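Local atomic coordinates of versicolorin reductase (Brucella melitensis, PDB entry 4NIM), a protein that probably catalyses the NAD(P)(H)-dependent reduction of a carbonyl group or the reverse oxidation of an alcohol, as short-chain dehydrogenases/reductases do. Residues L43-R48 with A55-L60; V68-D73 with V84-R89. All coordinates share one frame; numbering follows the deposited sequence.

In the fold
Both contacts lie at one margin of the parallel Rossmann sheet, with their centres about 10 Å apart. Interaction 1 sets helix 50-63 against strand 42-47; interaction 2 sets helix 77-91 against strand 66-71, the outermost strand at this margin. The two follow one another along the chain, and the helices take opposite faces of the sheet. Neighbouring strands couple the contacts: V70 N lies 2.8 Å from I45 O, and V72 N the same distance from G47 O, both probable hydrogen bonds. In SDR enzymes the cofactor binds along the C-terminal ends of such strands, and these pairs lead toward that end.

Interaction 1 of 2, residues L43-R48 with A55-L60; sequences LVICGR and AQAAGL
L43 and I45 of strand 42-47 pack on L60 of helix 50-63 in an apolar strand-to-helix contact, within a beta-alpha-beta unit completed by strand 66-71. I45 and L60 carry most of it. The short axes run nearly antiparallel, at 161°, and approach to 9.6 Å, so the strand reaches the helix through its side chains. I45 splits its two branches between successive turns of the helix. With CG1 lodged between the backbone N and the carbonyl carbon (chi1 52°), its ethyl arm sends CD1 to Q56 CB, 3.7 Å away, and against the backbone N of A57. The other branch, CG2, meets L60 CD1 at 3.9 Å, the two side chains reaching toward each other tip to tip. L43, two residues earlier on the same strand face, crosses L60 at about a right angle; L43 CD1 lies 4.1 Å from L60 CD1 and equally near its CD2, resting against the fork of that leucine. The methyl of A57 adds a looser touch on I45. Helix 26-37 adds F35 against L43 and A32 against I45, while A67 of strand 66-71 packs on A57 and L60. No hydrogen bond crosses between the two segments, so this contact rests on dispersion and on the removal of hydrocarbon from water, with L43, I45 and L60 all buried.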
loop_
_atom_site.group_PDB
_atom_site.type_symbol
_atom_site.label_atom_id
_atom_site.label_comp_id
_atom_site.label_asym_id
_atom_site.label_seq_id
_atom_site.Cartn_x
_atom_site.Cartn_y
_atom_site.Cartn_z
ATOM N N LEU A 43 3.741 -5.157 14.401
ATOM C CA LEU A 43 3.091 -4.383 13.391
ATOM C C LEU A 43 3.260 -2.922 13.734
ATOM O O LEU A 43 3.080 -2.513 14.867
ATOM C CB LEU A 43 1.615 -4.742 13.339
ATOM C CG LEU A 43 1.327 -6.159 12.848
ATOM C CD1 LEU A 43 -0.138 -6.509 13.108
ATOM C CD2 LEU A 43 1.728 -6.302 11.357
ATOM N N VAL A 44 3.609 -2.112 12.728
ATOM C CA VAL A 44 3.639 -0.682 12.886
ATOM C C VAL A 44 2.530 -0.192 12.019
ATOM O O VAL A 44 2.523 -0.457 10.793
ATOM C CB VAL A 44 4.974 -0.064 12.426
ATOM C CG1 VAL A 44 4.969 1.438 12.627
ATOM C CG2 VAL A 44 6.114 -0.668 13.232
ATOM N N ILE A 45 1.585 0.483 12.649
ATOM C CA ILE A 45 0.461 1.078 11.951
ATOM C C ILE A 45 0.492 2.592 12.079
ATOM O O ILE A 45 1.190 3.157 12.938
ATOM C CB ILE A 45 -0.902 0.534 12.447
ATOM C CG1 ILE A 45 -1.027 0.639 13.971
ATOM C CG2 ILE A 45 -1.074 -0.911 11.982
ATOM C CD1 ILE A 45 -2.450 0.661 14.436
ATOM N N CYS A 46 -0.262 3.272 11.225
ATOM C CA CYS A 46 -0.132 4.725 11.165
ATOM C C CYS A 46 -1.271 5.428 10.461
ATOM O O CYS A 46 -2.029 4.821 9.696
ATOM C CB CYS A 46 1.181 5.137 10.484
ATOM S SG CYS A 46 1.340 4.550 8.768
ATOM N N GLY A 47 -1.389 6.716 10.760
ATOM C CA GLY A 47 -2.472 7.531 10.259
ATOM C C GLY A 47 -2.604 8.846 11.010
ATOM O O GLY A 47 -1.759 9.205 11.814
ATOM N N ARG A 48 -3.669 9.571 10.711
ATOM C CA ARG A 48 -3.868 10.894 11.242
ATOM C C ARG A 48 -4.539 10.877 12.617
ATOM O O ARG A 48 -4.181 11.660 13.476
ATOM C CB ARG A 48 -4.693 11.714 10.257
ATOM C CG ARG A 48 -4.055 11.783 8.865
ATOM C CD ARG A 48 -4.843 12.697 7.944
ATOM N NE ARG A 48 -4.897 14.034 8.530
ATOM C CZ ARG A 48 -4.069 15.042 8.244
ATOM N NH1 ARG A 48 -3.099 14.918 7.335
ATOM N NH2 ARG A 48 -4.234 16.202 8.873
ATOM N N ALA A 55 -6.934 2.824 19.330
ATOM C CA ALA A 55 -7.937 1.752 19.323
ATOM C C ALA A 55 -7.479 0.563 18.468
ATOM O O ALA A 55 -7.520 -0.579 18.911
ATOM C CB ALA A 55 -9.293 2.267 18.857
ATOM N N GLN A 56 -6.994 0.816 17.264
ATOM C CA GLN A 56 -6.484 -0.297 16.446
ATOM C C GLN A 56 -5.316 -1.023 17.080
ATOM O O GLN A 56 -5.237 -2.257 16.980
ATOM C CB GLN A 56 -6.058 0.132 15.032
ATOM C CG GLN A 56 -7.202 0.454 14.096
ATOM C CD GLN A 56 -8.011 -0.755 13.602
ATOM O OE1 GLN A 56 -7.497 -1.843 13.355
ATOM N NE2 GLN A 56 -9.285 -0.544 13.451
ATOM N N ALA A 57 -4.384 -0.277 17.678
ATOM C CA ALA A 57 -3.212 -0.926 18.269
ATOM C C ALA A 57 -3.651 -1.888 19.375
ATOM O O ALA A 57 -3.189 -3.007 19.420
ATOM C CB ALA A 57 -2.206 0.084 18.794
ATOM N N ALA A 58 -4.561 -1.453 20.235
ATOM C CA ALA A 58 -5.039 -2.315 21.360
ATOM C C ALA A 58 -5.741 -3.550 20.775
ATOM O O ALA A 58 -5.493 -4.677 21.199
ATOM C CB ALA A 58 -5.964 -1.547 22.290
ATOM N N GLY A 59 -6.541 -3.337 19.731
ATOM C CA GLY A 59 -7.130 -4.445 18.995
ATOM C C GLY A 59 -6.109 -5.414 18.420
ATOM O O GLY A 59 -6.327 -6.615 18.442
ATOM N N LEU A 60 -5.005 -4.911 17.867
ATOM C CA LEU A 60 -3.975 -5.804 17.321
ATOM C C LEU A 60 -3.282 -6.619 18.435
ATOM O O LEU A 60 -2.980 -7.811 18.269
ATOM C CB LEU A 60 -2.946 -5.019 16.521
ATOM C CG LEU A 60 -3.483 -4.402 15.229
ATOM C CD1 LEU A 60 -2.482 -3.483 14.548
ATOM C CD2 LEU A 60 -3.965 -5.484 14.263
#

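Interaction 2 of 2, residues V68-D73 with V84-R89; sequences VFVQVD and VAEADR
Helix 77-91 covers the sheet margin formed by strand 66-71 in this Rossmann domain, and V68 and V70 of that strand meet E86 and R89 across the interface. The short axes run at 151° to each other. V70 makes the inner touch: its CG2 lies 3.9 Å from E86 CB and nearly as close to CG, so the valine packs on the aliphatic root of the glutamate. V68 works farther out, where its CG1 stands 3.6 Å from E86 OE1 and 3.8 Å from R89 NH2, the guanidinium being met obliquely. Those two charged groups are already joined within the helix. R89 grips the carboxylate side-on, NH2 to E86 OE1 at 2.7 Å and NE to OE2 at 2.8 Å, both bonds almost straight and both on the syn side. The carboxylate oxygens lie in the guanidinium plane, whereas the nitrogens sit about 30° out of the carboxylate plane, so the two flat groups are tilted against each other. Bends at chi2 (-86°) and chi3 fold the arginine back to reach a residue one turn earlier. A water donates to E86 OE1 (2.6 Å) and to F69 O (2.9 Å), tying the glutamate to the strand backbone. Paired charges can thus lie over valine at the partly exposed border, while V70, flanked by V44 of the neighbouring strand 42-47, lies buried. A helix returning roughly antiparallel over the strand that precedes it, on its way to the next parallel strand, 96-99, is typical of the beta-alpha-beta crossovers of the Rossmann fold.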
loop_
_atom_site.group_PDB
_atom_site.type_symbol
_atom_site.label_atom_id
_atom_site.label_comp_id
_atom_site.label_asym_id
_atom_site.label_seq_id
_atom_site.Cartn_x
_atom_site.Cartn_y
_atom_site.Cartn_z
ATOM N N VAL A 68 2.649 -0.877 17.290
ATOM C CA VAL A 68 3.104 0.463 17.530
ATOM C C VAL A 68 2.292 1.324 16.600
ATOM O O VAL A 68 2.160 0.992 15.421
ATOM C CB VAL A 68 4.594 0.586 17.164
ATOM C CG1 VAL A 68 5.011 2.054 17.102
ATOM C CG2 VAL A 68 5.423 -0.207 18.173
ATOM N N PHE A 69 1.709 2.397 17.115
ATOM C CA PHE A 69 1.017 3.358 16.259
ATOM C C PHE A 69 1.796 4.643 16.077
ATOM O O PHE A 69 2.307 5.203 17.053
ATOM C CB PHE A 69 -0.355 3.694 16.803
ATOM C CG PHE A 69 -0.984 4.861 16.111
ATOM C CD1 PHE A 69 -1.452 4.732 14.812
ATOM C CD2 PHE A 69 -1.065 6.099 16.735
ATOM C CE1 PHE A 69 -2.025 5.798 14.170
ATOM C CE2 PHE A 69 -1.649 7.157 16.085
ATOM C CZ PHE A 69 -2.116 6.998 14.811
ATOM N N VAL A 70 1.897 5.125 14.829
ATOM C CA VAL A 70 2.631 6.364 14.552
ATOM C C VAL A 70 1.661 7.383 13.949
ATOM O O VAL A 70 1.010 7.092 12.964
ATOM C CB VAL A 70 3.820 6.120 13.583
ATOM C CG1 VAL A 70 4.802 7.282 13.612
ATOM C CG2 VAL A 70 4.580 4.854 13.984
ATOM N N GLN A 71 1.496 8.535 14.601
ATOM C CA GLN A 71 0.608 9.547 14.099
ATOM C C GLN A 71 1.371 10.311 12.989
ATOM O O GLN A 71 2.449 10.860 13.220
ATOM C CB GLN A 71 0.184 10.490 15.210
ATOM C CG GLN A 71 -0.978 11.362 14.766
ATOM C CD GLN A 71 -1.427 12.365 15.802
ATOM O OE1 GLN A 71 -0.656 12.807 16.640
ATOM N NE2 GLN A 71 -2.694 12.722 15.750
ATOM N N VAL A 72 0.841 10.310 11.775
ATOM C CA VAL A 72 1.547 10.928 10.651
ATOM C C VAL A 72 0.674 11.739 9.706
ATOM O O VAL A 72 -0.537 11.563 9.640
ATOM C CB VAL A 72 2.242 9.853 9.778
ATOM C CG1 VAL A 72 3.342 9.138 10.555
ATOM C CG2 VAL A 72 1.218 8.866 9.207
ATOM N N ASP A 73 1.331 12.591 8.945
ATOM C CA ASP A 73 0.787 13.172 7.724
ATOM C C ASP A 73 1.705 12.656 6.606
ATOM O O ASP A 73 2.878 13.043 6.539
ATOM C CB ASP A 73 0.854 14.697 7.827
ATOM C CG ASP A 73 0.478 15.397 6.526
ATOM O OD1 ASP A 73 0.009 14.756 5.558
ATOM O OD2 ASP A 73 0.676 16.620 6.513
ATOM N N VAL A 84 9.097 4.065 9.437
ATOM C CA VAL A 84 10.039 2.972 9.302
ATOM C C VAL A 84 11.073 3.019 10.443
ATOM O O VAL A 84 11.392 1.951 11.026
ATOM C CB VAL A 84 10.722 2.974 7.924
ATOM C CG1 VAL A 84 11.811 1.913 7.866
ATOM C CG2 VAL A 84 9.703 2.733 6.838
ATOM N N ALA A 85 11.518 4.225 10.828
ATOM C CA ALA A 85 12.351 4.364 12.036
ATOM C C ALA A 85 11.714 3.740 13.281
ATOM O O ALA A 85 12.426 3.197 14.119
ATOM C CB ALA A 85 12.672 5.810 12.338
ATOM N N GLU A 86 10.387 3.820 13.380
ATOM C CA GLU A 86 9.687 3.291 14.546
ATOM C C GLU A 86 9.670 1.770 14.552
ATOM O O GLU A 86 9.661 1.158 15.620
ATOM C CB GLU A 86 8.283 3.891 14.652
ATOM C CG GLU A 86 8.250 5.212 15.414
ATOM C CD GLU A 86 8.420 4.991 16.918
ATOM O OE1 GLU A 86 7.415 4.702 17.617
ATOM O OE2 GLU A 86 9.571 5.035 17.399
ATOM N N ALA A 87 9.670 1.142 13.378
ATOM C CA ALA A 87 9.786 -0.319 13.313
ATOM C C ALA A 87 11.116 -0.799 13.825
ATOM O O ALA A 87 11.206 -1.738 14.659
ATOM C CB ALA A 87 9.573 -0.802 11.906
ATOM N N ASP A 88 12.155 -0.086 13.408
ATOM C CA ASP A 88 13.510 -0.324 13.914
ATOM C C ASP A 88 13.639 -0.043 15.426
ATOM O O ASP A 88 14.186 -0.866 16.181
ATOM C CB ASP A 88 14.491 0.520 13.101
ATOM C CG ASP A 88 15.920 0.053 13.257
ATOM O OD1 ASP A 88 16.165 -1.088 13.760
ATOM O OD2 ASP A 88 16.808 0.866 12.965
ATOM N N ARG A 89 13.108 1.094 15.864
ATOM C CA ARG A 89 13.108 1.456 17.287
ATOM C C ARG A 89 12.462 0.327 18.143
ATOM O O ARG A 89 13.076 -0.178 19.079
ATOM C CB ARG A 89 12.407 2.808 17.484
ATOM C CG ARG A 89 12.536 3.452 18.863
ATOM C CD ARG A 89 11.514 2.999 19.895
ATOM N NE ARG A 89 10.120 3.207 19.460
ATOM C CZ ARG A 89 9.052 2.624 20.013
ATOM N NH1 ARG A 89 9.187 1.792 21.038
ATOM N NH2 ARG A 89 7.834 2.868 19.538
HETATM O O HOH W 1 5.026 5.730 17.821
#